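Local coordinates for protein isoflavone reductase (Medicago sativa, PDB 2GAS) that reduces achiral isoflavones to chiral isoflavanones with NADPH on the pathway to pterocarpan phytoalexins, at residues K4-G9 against K75-V80. Sequence-based numbering, arbitrary orientation.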
loop_
_atom_site.group_PDB
_atom_site.type_symbol
_atom_site.label_atom_id
_atom_site.label_comp_id
_atom_site.label_asym_id
_atom_site.label_seq_id
_atom_site.Cartn_x
_atom_site.Cartn_y
_atom_site.Cartn_z
ATOM N N LYS A 4 -12.948 -13.151 -11.310
ATOM C CA LYS A 4 -12.936 -11.929 -12.101
ATOM C C LYS A 4 -12.608 -10.826 -11.103
ATOM O O LYS A 4 -13.332 -10.635 -10.129
ATOM C CB LYS A 4 -14.308 -11.696 -12.737
ATOM C CG LYS A 4 -14.652 -12.734 -13.806
ATOM C CD LYS A 4 -16.051 -12.530 -14.372
ATOM C CE LYS A 4 -17.118 -12.775 -13.318
ATOM N NZ LYS A 4 -18.496 -12.675 -13.884
ATOM N N ILE A 5 -11.510 -10.116 -11.349
ATOM C CA ILE A 5 -11.041 -9.067 -10.448
ATOM C C ILE A 5 -11.203 -7.647 -10.998
ATOM O O ILE A 5 -10.713 -7.328 -12.084
ATOM C CB ILE A 5 -9.544 -9.303 -10.103
ATOM C CG1 ILE A 5 -9.368 -10.700 -9.501
ATOM C CG2 ILE A 5 -9.041 -8.233 -9.118
ATOM C CD1 ILE A 5 -7.929 -11.079 -9.211
ATOM N N LEU A 6 -11.888 -6.801 -10.229
ATOM C CA LEU A 6 -12.118 -5.409 -10.602
ATOM C C LEU A 6 -11.230 -4.505 -9.756
ATOM O O LEU A 6 -11.245 -4.585 -8.525
ATOM C CB LEU A 6 -13.581 -5.026 -10.360
ATOM C CG LEU A 6 -13.923 -3.543 -10.540
ATOM C CD1 LEU A 6 -13.665 -3.116 -11.982
ATOM C CD2 LEU A 6 -15.383 -3.310 -10.166
ATOM N N ILE A 7 -10.472 -3.645 -10.422
ATOM C CA ILE A 7 -9.582 -2.721 -9.733
ATOM C C ILE A 7 -10.089 -1.290 -9.820
ATOM O O ILE A 7 -10.253 -0.744 -10.914
ATOM C CB ILE A 7 -8.152 -2.752 -10.333
ATOM C CG1 ILE A 7 -7.550 -4.151 -10.186
ATOM C CG2 ILE A 7 -7.276 -1.691 -9.664
ATOM C CD1 ILE A 7 -7.581 -4.676 -8.777
ATOM N N LEU A 8 -10.352 -0.692 -8.660
ATOM C CA LEU A 8 -10.785 0.701 -8.591
ATOM C C LEU A 8 -9.482 1.485 -8.403
ATOM O O LEU A 8 -8.579 1.023 -7.697
ATOM C CB LEU A 8 -11.725 0.898 -7.400
ATOM C CG LEU A 8 -12.868 -0.122 -7.303
ATOM C CD1 LEU A 8 -13.698 0.158 -6.059
ATOM C CD2 LEU A 8 -13.737 -0.063 -8.543
ATOM N N GLY A 9 -9.380 2.651 -9.043
ATOM C CA GLY A 9 -8.162 3.449 -8.986
ATOM C C GLY A 9 -7.070 2.718 -9.760
ATOM O O GLY A 9 -5.908 2.731 -9.366
ATOM N N LYS A 75 -21.439 -6.053 -10.289
ATOM C CA LYS A 75 -22.210 -7.259 -10.582
ATOM C C LYS A 75 -21.524 -8.149 -11.615
ATOM O O LYS A 75 -21.844 -9.333 -11.743
ATOM C CB LYS A 75 -23.604 -6.889 -11.094
ATOM C CG LYS A 75 -24.595 -6.520 -10.014
ATOM C CD LYS A 75 -25.927 -6.130 -10.630
ATOM C CE LYS A 75 -27.056 -6.279 -9.634
ATOM N NZ LYS A 75 -27.249 -7.715 -9.270
ATOM N N GLN A 76 -20.570 -7.584 -12.346
ATOM C CA GLN A 76 -19.869 -8.335 -13.380
ATOM C C GLN A 76 -18.601 -9.046 -12.912
ATOM O O GLN A 76 -18.001 -9.799 -13.672
ATOM C CB GLN A 76 -19.515 -7.403 -14.541
ATOM C CG GLN A 76 -20.717 -6.764 -15.209
ATOM C CD GLN A 76 -20.321 -5.731 -16.245
ATOM O OE1 GLN A 76 -19.728 -6.059 -17.274
ATOM N NE2 GLN A 76 -20.641 -4.473 -15.974
ATOM N N VAL A 77 -18.204 -8.819 -11.663
ATOM C CA VAL A 77 -16.983 -9.425 -11.145
ATOM C C VAL A 77 -17.175 -10.204 -9.847
ATOM O O VAL A 77 -18.275 -10.261 -9.298
ATOM C CB VAL A 77 -15.906 -8.344 -10.920
ATOM C CG1 VAL A 77 -15.631 -7.608 -12.225
ATOM C CG2 VAL A 77 -16.375 -7.364 -9.845
ATOM N N ASP A 78 -16.087 -10.799 -9.368
ATOM C CA ASP A 78 -16.091 -11.591 -8.141
ATOM C C ASP A 78 -15.338 -10.906 -7.001
ATOM O O ASP A 78 -15.746 -10.977 -5.844
ATOM C CB ASP A 78 -15.432 -12.948 -8.393
ATOM C CG ASP A 78 -16.145 -13.760 -9.451
ATOM O OD1 ASP A 78 -15.502 -14.128 -10.459
ATOM O OD2 ASP A 78 -17.344 -14.033 -9.263
ATOM N N ILE A 79 -14.230 -10.255 -7.338
ATOM C CA ILE A 79 -13.384 -9.587 -6.353
ATOM C C ILE A 79 -13.219 -8.110 -6.679
ATOM O O ILE A 79 -12.996 -7.736 -7.830
ATOM C CB ILE A 79 -11.996 -10.266 -6.302
ATOM C CG1 ILE A 79 -12.175 -11.745 -5.942
ATOM C CG2 ILE A 79 -11.097 -9.565 -5.278
ATOM C CD1 ILE A 79 -10.896 -12.554 -5.993
ATOM N N VAL A 80 -13.339 -7.273 -5.654
ATOM C CA VAL A 80 -13.219 -5.831 -5.818
ATOM C C VAL A 80 -12.036 -5.330 -4.997
ATOM O O VAL A 80 -11.949 -5.584 -3.795
ATOM C CB VAL A 80 -14.507 -5.121 -5.345
ATOM C CG1 VAL A 80 -14.354 -3.618 -5.488
ATOM C CG2 VAL A 80 -15.702 -5.618 -6.143
HETATM O O HOH W 1 -20.078 -11.773 -11.544
#
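Lys-4 is the polar hub where strand 5-8 begins to pair with strand 79-82, and both its backbone and its side chain are engaged. Lys-4 O is gripped twice: Ile-79 N approaches nearly along the C=O axis at 3.0 Å, while Asp-78 N sits in the carbonyl plane on a lone pair, 2.9 Å away. Lys-4 N is satisfied by the Asp-78 carboxylate, whose OD1 offers its anti lone pair at 2.9 Å in an almost straight bond (171°). The chain of Lys-4, bent at chi3 (-66°), carries Lys-4 NZ to Gln-76 O at 2.9 Å, with the donor above the carbonyl plane. A water accepting from Lys-4 NZ donates to Lys-75 O, and weakly to Val-77 O, so the ammonium links, directly or through the water, three successive carbonyls. An alanine here would lack the NZ bond to Gln-76 O and the partner of the water, and would probably leave this turn less firmly held. Further along, Leu-6 N meets Ile-79 O at 2.8 Å, nearly linear. On one face of the sheet Ile-5 and Ile-79 lie side by side; on the other, Leu-6 CB rests 3.7 Å from Val-77 CG2, and Leu-8 CD1 reaches Val-80 CG1. Parallel neighbours in the 3-2-1-4-5 order, with Gly-9, part of the probable NADP(+)-binding turn, directly after strand 5-8, are the hallmark of the Rossmann fold.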